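Local coordinates for protein glycerol dehydratase (Clostridium butyricum, PDB 1R9D) that probably dehydrates glycerol as a B12-independent lyase of the glycyl radical enzyme family, at residues A[454-457]-A[458-462]; A[562-566]-A[567-571]; A[605-608]-A[609-613]; A[552-555]-A[556-560]. One frame throughout, in Å; residues are numbered along the deposited sequence.

Overall arrangement
All four contacts are local, joining side chains and backbone atoms three to five residues apart, and they lie on three helices of the pyruvate formate lyase-like region. Contacts 4 and 2 take the start and the end of helix 553-569, their centres about 15 Å apart. Contacts 1 and 4 are buried: in each, a hydroxyl returns to a helix carbonyl, and Val457 of contact 1 packs on Ile556 of contact 4. Contacts 2 and 3 are only partly buried and richer in charge. Contact 2 holds a lysine-aspartate salt bridge in a widened turn, whereas contact 3 opens helix 607-624 with a water-linked aspartate, its Val609 resting against the first turns of helix 553-569.

Contact 1: A[454-457]-A[458-462]; sequences ARIV and ELTIN
Across one turn of helix 453-461 the charged pair is Arg455 and Glu458. Arg455 NH1 meets Glu458 OE2 at 3.3 Å, a salt bridge whose hydrogen bond is weak. The carboxylate oxygen comes to the edge of the guanidinium, near its plane; the planes of the two groups stand nearly perpendicular (86°), and OE2 is the nearer oxygen. Glu458 reaches there with CG anti to its backbone N (chi1 -178°) and an extended chain, while Arg455 is bent at chi2 and chi3. The guanidinium is held more firmly from outside, by the carbonyl oxygens of Cys149 and Asp150 and by a salt bridge to Asp466; Glu458 OE2 also accepts from Gly653 N.

The hydroxyl contact lies further along the helix, in its last turn before Asn462 leaves helical geometry. Thr460 OG1 donates to Ile456 O at 2.6 Å, and Thr460 N reaches the same oxygen at 2.9 Å from the opposite face of the carbonyl plane. This is the familiar return of a threonine hydroxyl to the i-4 carbonyl, and it satisfies a polar group in a buried place beside Phe487 and Ala490 of helix 484-516.

Apolar contact within the turn is slight: Val457 CG1 and Ile461 CD1 come to 4.5 Å. Leu459 CG lies 3.3 Å from Arg455 O, and its side chain touches Phe498 of helix 484-516.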
loop_
_atom_site.group_PDB
_atom_site.type_symbol
_atom_site.label_atom_id
_atom_site.label_comp_id
_atom_site.label_asym_id
_atom_site.label_seq_id
_atom_site.Cartn_x
_atom_site.Cartn_y
_atom_site.Cartn_z
ATOM N N ALA A 454 24.137 -9.299 27.457
ATOM C CA ALA A 454 24.240 -9.678 28.866
ATOM C C ALA A 454 22.933 -10.253 29.416
ATOM O O ALA A 454 22.944 -11.149 30.261
ATOM C CB ALA A 454 24.681 -8.474 29.700
ATOM N N ARG A 455 21.805 -9.736 28.940
ATOM C CA ARG A 455 20.507 -10.225 29.389
ATOM C C ARG A 455 20.293 -11.670 28.969
ATOM O O ARG A 455 19.595 -12.417 29.646
ATOM C CB ARG A 455 19.388 -9.347 28.824
ATOM C CG ARG A 455 19.292 -7.989 29.499
ATOM C CD ARG A 455 18.527 -8.099 30.809
ATOM N NE ARG A 455 17.107 -8.322 30.554
ATOM C CZ ARG A 455 16.245 -8.800 31.444
ATOM N NH1 ARG A 455 16.652 -9.113 32.664
ATOM N NH2 ARG A 455 14.970 -8.967 31.111
ATOM N N ILE A 456 20.887 -12.066 27.843
ATOM C CA ILE A 456 20.742 -13.438 27.370
ATOM C C ILE A 456 21.462 -14.384 28.341
ATOM O O ILE A 456 21.010 -15.505 28.580
ATOM C CB ILE A 456 21.313 -13.600 25.932
ATOM C CG1 ILE A 456 20.534 -12.702 24.962
ATOM C CG2 ILE A 456 21.212 -15.055 25.480
ATOM C CD1 ILE A 456 19.032 -12.993 24.899
ATOM N N VAL A 457 22.577 -13.932 28.909
ATOM C CA VAL A 457 23.301 -14.764 29.870
ATOM C C VAL A 457 22.438 -14.905 31.125
ATOM O O VAL A 457 22.309 -15.992 31.676
ATOM C CB VAL A 457 24.659 -14.140 30.262
ATOM C CG1 VAL A 457 25.278 -14.929 31.411
ATOM C CG2 VAL A 457 25.604 -14.144 29.065
ATOM N N GLU A 458 21.838 -13.800 31.559
ATOM C CA GLU A 458 20.980 -13.800 32.742
ATOM C C GLU A 458 19.790 -14.738 32.544
ATOM O O GLU A 458 19.421 -15.496 33.444
ATOM C CB GLU A 458 20.494 -12.372 33.034
ATOM C CG GLU A 458 19.619 -12.238 34.272
ATOM C CD GLU A 458 19.257 -10.791 34.598
ATOM O OE1 GLU A 458 18.621 -10.564 35.649
ATOM O OE2 GLU A 458 19.603 -9.882 33.809
ATOM N N LEU A 459 19.190 -14.690 31.358
ATOM C CA LEU A 459 18.046 -15.541 31.056
ATOM C C LEU A 459 18.436 -17.004 30.883
ATOM O O LEU A 459 17.597 -17.890 31.039
ATOM C CB LEU A 459 17.323 -15.037 29.803
ATOM C CG LEU A 459 16.557 -13.725 29.994
ATOM C CD1 LEU A 459 16.026 -13.249 28.649
ATOM C CD2 LEU A 459 15.410 -13.929 30.986
ATOM N N THR A 460 19.696 -17.264 30.546
ATOM C CA THR A 460 20.155 -18.641 30.397
ATOM C C THR A 460 20.237 -19.240 31.798
ATOM O O THR A 460 19.770 -20.352 32.047
ATOM C CB THR A 460 21.550 -18.711 29.737
ATOM O OG1 THR A 460 21.499 -18.087 28.446
ATOM C CG2 THR A 460 21.984 -20.161 29.568
ATOM N N ILE A 461 20.825 -18.483 32.717
ATOM C CA ILE A 461 20.958 -18.929 34.094
ATOM C C ILE A 461 19.591 -19.088 34.757
ATOM O O ILE A 461 19.405 -19.976 35.590
ATOM C CB ILE A 461 21.830 -17.943 34.905
ATOM C CG1 ILE A 461 23.288 -18.078 34.457
ATOM C CG2 ILE A 461 21.685 -18.210 36.403
ATOM C CD1 ILE A 461 24.246 -17.140 35.155
ATOM N N ASN A 462 18.633 -18.245 34.377
ATOM C CA ASN A 462 17.291 -18.319 34.951
ATOM C C ASN A 462 16.248 -19.030 34.075
ATOM O O ASN A 462 15.048 -18.890 34.296
ATOM C CB ASN A 462 16.794 -16.915 35.316
ATOM C CG ASN A 462 17.608 -16.283 36.438
ATOM O OD1 ASN A 462 17.992 -16.958 37.394
ATOM N ND2 ASN A 462 17.857 -14.981 36.335
#

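Contact 2: A[562-566]-A[567-571]; sequences AVKKI and VFDEN
Val563 O is gripped by two backbone donors, Val567 N at 3.1 Å and Phe568 N at 3.3 Å. The first, the ordinary i-4 donor, stands above the carbonyl plane, 41° out of it; the second, five residues on, lies nearly along the C=O axis. The bonds that follow, Asp569 N to Lys564 O and Glu570 N to Lys565 O, repeat the five-residue spacing. Such i to i-5 bonding marks a pi-type widening of the last turns of helix 553-569, and it shifts which side chains meet: two of the side-chain pairs are five apart.

Lys564 and Asp569 are one such pair. Lys564 NZ donates to Asp569 OD2 at 2.7 Å in a salt bridge, and OD2 receives it on its syn lone pair. The lysine leaves its backbone with CG anti to N (chi1 177°) and runs extended until chi4, -66°, where a bend turns the amine onto the carboxylate. Lys564 CG also lies 3.4 Å from Asp569 OD2, alongside the amine's bond.

Val563 and Phe568 form the apolar pair of the same spacing and run alongside each other in the same direction, with Val563 CG1 3.6 Å from Phe568 CE1. Val567 CG1 lies over the centre of one ring face, and Phe484 of helix 484-516 touches both Val563 and Phe568.

Toward the exposed end, Glu570 OE1 passes Ile566 CD1 at 3.7 Å. Lys565 NZ stays 4.3 Å from Glu570 OE2, too far for a salt bridge, and makes a long, weak ion pair with Glu608.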
loop_
_atom_site.group_PDB
_atom_site.type_symbol
_atom_site.label_atom_id
_atom_site.label_comp_id
_atom_site.label_asym_id
_atom_site.label_seq_id
_atom_site.Cartn_x
_atom_site.Cartn_y
_atom_site.Cartn_z
ATOM N N ALA A 562 33.868 -17.613 33.152
ATOM C CA ALA A 562 33.721 -17.777 34.595
ATOM C C ALA A 562 32.833 -18.987 34.878
ATOM O O ALA A 562 33.136 -19.801 35.752
ATOM C CB ALA A 562 33.120 -16.522 35.214
ATOM N N VAL A 563 31.739 -19.107 34.131
ATOM C CA VAL A 563 30.822 -20.227 34.303
ATOM C C VAL A 563 31.535 -21.541 33.988
ATOM O O VAL A 563 31.461 -22.502 34.756
ATOM C CB VAL A 563 29.578 -20.075 33.380
ATOM C CG1 VAL A 563 28.776 -21.364 33.350
ATOM C CG2 VAL A 563 28.707 -18.939 33.879
ATOM N N LYS A 564 32.242 -21.571 32.863
ATOM C CA LYS A 564 32.965 -22.763 32.439
ATOM C C LYS A 564 34.053 -23.210 33.414
ATOM O O LYS A 564 34.166 -24.398 33.717
ATOM C CB LYS A 564 33.598 -22.537 31.063
ATOM C CG LYS A 564 34.431 -23.716 30.576
ATOM C CD LYS A 564 35.126 -23.409 29.258
ATOM C CE LYS A 564 36.084 -24.525 28.869
ATOM N NZ LYS A 564 37.234 -24.634 29.824
ATOM N N LYS A 565 34.848 -22.260 33.897
ATOM C CA LYS A 565 35.948 -22.559 34.816
ATOM C C LYS A 565 35.561 -22.783 36.271
ATOM O O LYS A 565 35.876 -23.821 36.857
ATOM C CB LYS A 565 36.993 -21.442 34.778
ATOM C CG LYS A 565 37.774 -21.337 33.484
ATOM C CD LYS A 565 38.814 -20.225 33.580
ATOM C CE LYS A 565 39.832 -20.487 34.689
ATOM N NZ LYS A 565 40.790 -21.580 34.342
ATOM N N ILE A 566 34.898 -21.793 36.858
ATOM C CA ILE A 566 34.505 -21.858 38.259
ATOM C C ILE A 566 33.430 -22.891 38.573
ATOM O O ILE A 566 33.464 -23.522 39.628
ATOM C CB ILE A 566 34.023 -20.475 38.758
ATOM C CG1 ILE A 566 35.094 -19.415 38.482
ATOM C CG2 ILE A 566 33.721 -20.532 40.249
ATOM C CD1 ILE A 566 36.438 -19.708 39.120
ATOM N N VAL A 567 32.480 -23.075 37.663
ATOM C CA VAL A 567 31.400 -24.023 37.897
ATOM C C VAL A 567 31.604 -25.422 37.322
ATOM O O VAL A 567 31.581 -26.406 38.061
ATOM C CB VAL A 567 30.057 -23.475 37.364
ATOM C CG1 VAL A 567 28.945 -24.477 37.622
ATOM C CG2 VAL A 567 29.731 -22.151 38.036
ATOM N N PHE A 568 31.809 -25.524 36.013
ATOM C CA PHE A 568 31.959 -26.837 35.399
ATOM C C PHE A 568 33.338 -27.486 35.396
ATOM O O PHE A 568 33.435 -28.707 35.481
ATOM C CB PHE A 568 31.402 -26.812 33.971
ATOM C CG PHE A 568 29.937 -26.485 33.905
ATOM C CD1 PHE A 568 29.510 -25.209 33.555
ATOM C CD2 PHE A 568 28.984 -27.444 34.235
ATOM C CE1 PHE A 568 28.151 -24.890 33.534
ATOM C CE2 PHE A 568 27.626 -27.136 34.218
ATOM C CZ PHE A 568 27.208 -25.856 33.867
ATOM N N ASP A 569 34.404 -26.701 35.301
ATOM C CA ASP A 569 35.739 -27.293 35.281
ATOM C C ASP A 569 36.316 -27.551 36.668
ATOM O O ASP A 569 36.769 -28.657 36.959
ATOM C CB ASP A 569 36.728 -26.418 34.501
ATOM C CG ASP A 569 36.411 -26.341 33.018
ATOM O OD1 ASP A 569 35.849 -27.313 32.470
ATOM O OD2 ASP A 569 36.748 -25.307 32.399
ATOM N N GLU A 570 36.296 -26.532 37.521
ATOM C CA GLU A 570 36.863 -26.650 38.860
ATOM C C GLU A 570 35.859 -27.015 39.946
ATOM O O GLU A 570 36.247 -27.373 41.058
ATOM C CB GLU A 570 37.568 -25.346 39.233
ATOM C CG GLU A 570 38.483 -24.823 38.137
ATOM C CD GLU A 570 39.213 -23.553 38.529
ATOM O OE1 GLU A 570 38.594 -22.681 39.180
ATOM O OE2 GLU A 570 40.403 -23.421 38.173
ATOM N N ASN A 571 34.573 -26.917 39.629
ATOM C CA ASN A 571 33.522 -27.248 40.584
ATOM C C ASN A 571 33.663 -26.504 41.911
ATOM O O ASN A 571 33.400 -27.073 42.974
ATOM C CB ASN A 571 33.513 -28.755 40.858
ATOM C CG ASN A 571 33.298 -29.575 39.602
ATOM O OD1 ASN A 571 32.297 -29.410 38.903
ATOM N ND2 ASN A 571 34.237 -30.468 39.310
#

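Contact 3: A[605-608]-A[609-613]; sequences DIDE and VDNLA
With its CG anti to the carbonyl carbon (chi1 -66°), Asp610 turns its carboxylate back toward the Ile606 backbone at the start of helix 607-624. Val609 takes the less usual rotamer in which CG1 sits between backbone N and carbonyl carbon (chi1 55°), and this brings CG1 to within 3.9 Å of Ile606 CB.

Ile606 is the N-cap residue. Its carbonyl accepts from Asp610 N at 3.0 Å, a nearly straight bond with an N-H...O angle of 166°, and more weakly from Val609 N. Its own N-H does not bond directly to the carboxylate: although Asp610 OD2 approaches Ile606 N, the angle is poor. A water closes the gap instead, accepting from Ile606 N at 3.0 Å and donating to Asp610 OD1 at 2.7 Å. The result is a water-mediated link between the N-cap N-H and a carboxylate of the first turn, near the helix N terminus, where the helix dipole would probably favour its negative charge.

The next carbonyl continues the helix, Asn611 N reaching Asp607 O at 2.9 Å. Acidic groups gather at this end, Asp605 OD1 and Asp610 OD2 being 4.4 Å apart, and their like charges are met by Lys689, whose amine forms salt bridges with Asp605, Asp607 and Asp610. Ser686 adds a hydrogen bond to Asp610 OD2.

Phe602, in the loop leading up to the helix, touches Asp610 and Ala613. On the side facing helix 553-569, Val609 packs on Asp558 and Val561, and Glu608 and Leu612 also touch Val561.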
loop_
_atom_site.group_PDB
_atom_site.type_symbol
_atom_site.label_atom_id
_atom_site.label_comp_id
_atom_site.label_asym_id
_atom_site.label_seq_id
_atom_site.Cartn_x
_atom_site.Cartn_y
_atom_site.Cartn_z
ATOM N N ASP A 605 45.049 -10.744 26.350
ATOM C CA ASP A 605 45.644 -11.691 25.411
ATOM C C ASP A 605 45.660 -13.122 25.954
ATOM O O ASP A 605 46.592 -13.885 25.689
ATOM C CB ASP A 605 47.068 -11.248 25.041
ATOM C CG ASP A 605 47.527 -11.797 23.693
ATOM O OD1 ASP A 605 46.733 -12.486 23.013
ATOM O OD2 ASP A 605 48.689 -11.527 23.307
ATOM N N ILE A 606 44.629 -13.478 26.715
ATOM C CA ILE A 606 44.492 -14.823 27.281
ATOM C C ILE A 606 43.494 -15.565 26.394
ATOM O O ILE A 606 42.302 -15.255 26.413
ATOM C CB ILE A 606 43.913 -14.788 28.718
ATOM C CG1 ILE A 606 44.838 -14.006 29.650
ATOM C CG2 ILE A 606 43.719 -16.210 29.238
ATOM C CD1 ILE A 606 44.284 -13.860 31.061
ATOM N N ASP A 607 43.969 -16.545 25.626
ATOM C CA ASP A 607 43.085 -17.276 24.715
ATOM C C ASP A 607 41.848 -17.922 25.325
ATOM O O ASP A 607 40.778 -17.915 24.710
ATOM C CB ASP A 607 43.862 -18.353 23.953
ATOM C CG ASP A 607 44.788 -17.776 22.901
ATOM O OD1 ASP A 607 44.510 -16.668 22.391
ATOM O OD2 ASP A 607 45.790 -18.444 22.567
ATOM N N GLU A 608 41.986 -18.487 26.518
ATOM C CA GLU A 608 40.864 -19.156 27.166
ATOM C C GLU A 608 39.609 -18.289 27.231
ATOM O O GLU A 608 38.511 -18.753 26.921
ATOM C CB GLU A 608 41.255 -19.613 28.574
ATOM C CG GLU A 608 40.128 -20.302 29.325
ATOM C CD GLU A 608 40.599 -20.958 30.607
ATOM O OE1 GLU A 608 41.254 -20.273 31.421
ATOM O OE2 GLU A 608 40.310 -22.160 30.801
ATOM N N VAL A 609 39.765 -17.034 27.636
ATOM C CA VAL A 609 38.608 -16.156 27.719
ATOM C C VAL A 609 38.351 -15.437 26.393
ATOM O O VAL A 609 37.203 -15.285 25.984
ATOM C CB VAL A 609 38.750 -15.131 28.878
ATOM C CG1 VAL A 609 40.042 -14.334 28.736
ATOM C CG2 VAL A 609 37.533 -14.207 28.905
ATOM N N ASP A 610 39.410 -15.014 25.712
ATOM C CA ASP A 610 39.243 -14.321 24.440
ATOM C C ASP A 610 38.426 -15.149 23.438
ATOM O O ASP A 610 37.585 -14.605 22.722
ATOM C CB ASP A 610 40.604 -13.961 23.837
ATOM C CG ASP A 610 41.363 -12.937 24.667
ATOM O OD1 ASP A 610 40.795 -12.435 25.660
ATOM O OD2 ASP A 610 42.524 -12.636 24.322
ATOM N N ASN A 611 38.659 -16.460 23.386
ATOM C CA ASN A 611 37.905 -17.300 22.460
ATOM C C ASN A 611 36.435 -17.463 22.840
ATOM O O ASN A 611 35.599 -17.777 21.989
ATOM C CB ASN A 611 38.559 -18.677 22.314
ATOM C CG ASN A 611 39.866 -18.613 21.553
ATOM O OD1 ASN A 611 40.012 -17.816 20.625
ATOM N ND2 ASN A 611 40.820 -19.459 21.929
ATOM N N LEU A 612 36.116 -17.256 24.114
ATOM C CA LEU A 612 34.730 -17.359 24.549
ATOM C C LEU A 612 34.013 -16.046 24.248
ATOM O O LEU A 612 32.802 -16.028 24.038
ATOM C CB LEU A 612 34.652 -17.710 26.038
ATOM C CG LEU A 612 34.911 -19.200 26.310
ATOM C CD1 LEU A 612 34.866 -19.485 27.802
ATOM C CD2 LEU A 612 33.861 -20.033 25.582
ATOM N N ALA A 613 34.761 -14.947 24.224
ATOM C CA ALA A 613 34.165 -13.661 23.881
ATOM C C ALA A 613 33.821 -13.797 22.396
ATOM O O ALA A 613 32.743 -13.396 21.949
ATOM C CB ALA A 613 35.168 -12.526 24.094
HETATM O O HOH W 1 42.383 -11.710 27.752
#

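Contact 4: A[552-555]-A[556-560]; sequences GVAN and IGDSL
Gly552 passes its carbonyl to Ile556 N at 3.0 Å, the bond that opens helix 553-569 from the N-cap position just after strand 543-551. In Ile556, CG1 lies beside the backbone N and chi2 of 50° turns CD1 toward the Gly552 carbonyl, an approach so close that its exact placement is doubtful. Gly552 has a positive phi of 110°, as suits a glycine at the turn from the strand into the helix.

Val553 next gives its carbonyl to Gly557 N in a straight helical bond, while its side chain touches Leu453 of helix 453-461. Leu453, Ala454 and Val457 of that helix and Tyr491 of helix 484-516 touch Ile556.

Ala554 O receives Asp558 N at 3.0 Å. The Asp558 carboxylate folds back to the same carbonyl: OD2 lies 3.1 Å from Ala554 O, two acceptors side by side without a hydrogen bond, while OD1 accepts from Phe602 N. The Asn555 amide leaves the helix for the neighbouring loops: OD1 accepts from Ala666 N, and ND2 makes a weak bond to Asp657.

The Asn555 carbonyl is doubly held. Ser559 N donates to it at 2.9 Å, and Ser559 OG, set anti to its own carbonyl carbon (chi1 -66°), reaches Asn555 O from the opposite face of the carbonyl plane at 2.6 Å.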
loop_
_atom_site.group_PDB
_atom_site.type_symbol
_atom_site.label_atom_id
_atom_site.label_comp_id
_atom_site.label_asym_id
_atom_site.label_seq_id
_atom_site.Cartn_x
_atom_site.Cartn_y
_atom_site.Cartn_z
ATOM N N GLY A 552 27.518 -5.604 24.876
ATOM C CA GLY A 552 27.975 -6.379 26.022
ATOM C C GLY A 552 28.955 -7.505 25.727
ATOM O O GLY A 552 29.005 -8.492 26.466
ATOM N N VAL A 553 29.759 -7.360 24.677
ATOM C CA VAL A 553 30.709 -8.414 24.305
ATOM C C VAL A 553 31.703 -8.842 25.393
ATOM O O VAL A 553 31.882 -10.037 25.625
ATOM C CB VAL A 553 31.501 -8.033 23.027
ATOM C CG1 VAL A 553 32.507 -9.141 22.687
ATOM C CG2 VAL A 553 30.536 -7.853 21.857
ATOM N N ALA A 554 32.358 -7.892 26.055
ATOM C CA ALA A 554 33.317 -8.262 27.093
ATOM C C ALA A 554 32.606 -8.933 28.263
ATOM O O ALA A 554 33.141 -9.864 28.872
ATOM C CB ALA A 554 34.081 -7.039 27.578
ATOM N N ASN A 555 31.398 -8.471 28.573
ATOM C CA ASN A 555 30.644 -9.051 29.679
ATOM C C ASN A 555 30.297 -10.515 29.394
ATOM O O ASN A 555 30.329 -11.356 30.296
ATOM C CB ASN A 555 29.364 -8.247 29.943
ATOM C CG ASN A 555 29.647 -6.783 30.242
ATOM O OD1 ASN A 555 29.641 -5.943 29.344
ATOM N ND2 ASN A 555 29.919 -6.477 31.509
ATOM N N ILE A 556 29.976 -10.821 28.140
ATOM C CA ILE A 556 29.640 -12.192 27.767
ATOM C C ILE A 556 30.858 -13.108 27.804
ATOM O O ILE A 556 30.780 -14.228 28.303
ATOM C CB ILE A 556 28.976 -12.244 26.358
ATOM C CG1 ILE A 556 27.475 -11.966 26.488
ATOM C CG2 ILE A 556 29.164 -13.621 25.724
ATOM C CD1 ILE A 556 27.141 -10.734 27.282
ATOM N N GLY A 557 31.984 -12.638 27.277
ATOM C CA GLY A 557 33.187 -13.451 27.290
ATOM C C GLY A 557 33.630 -13.747 28.712
ATOM O O GLY A 557 33.913 -14.897 29.062
ATOM N N ASP A 558 33.684 -12.706 29.538
ATOM C CA ASP A 558 34.093 -12.855 30.931
ATOM C C ASP A 558 33.096 -13.715 31.716
ATOM O O ASP A 558 33.491 -14.505 32.573
ATOM C CB ASP A 558 34.253 -11.475 31.590
ATOM C CG ASP A 558 35.352 -10.632 30.938
ATOM O OD1 ASP A 558 36.275 -11.216 30.328
ATOM O OD2 ASP A 558 35.308 -9.384 31.043
ATOM N N SER A 559 31.805 -13.568 31.421
ATOM C CA SER A 559 30.791 -14.362 32.112
ATOM C C SER A 559 30.858 -15.829 31.688
ATOM O O SER A 559 30.764 -16.728 32.521
ATOM C CB SER A 559 29.382 -13.830 31.828
ATOM O OG SER A 559 29.194 -12.532 32.368
ATOM N N LEU A 560 31.011 -16.075 30.391
ATOM C CA LEU A 560 31.075 -17.449 29.903
ATOM C C LEU A 560 32.292 -18.204 30.432
ATOM O O LEU A 560 32.176 -19.360 30.834
ATOM C CB LEU A 560 31.066 -17.480 28.370
ATOM C CG LEU A 560 29.740 -17.083 27.707
ATOM C CD1 LEU A 560 29.877 -17.137 26.185
ATOM C CD2 LEU A 560 28.642 -18.015 28.170
#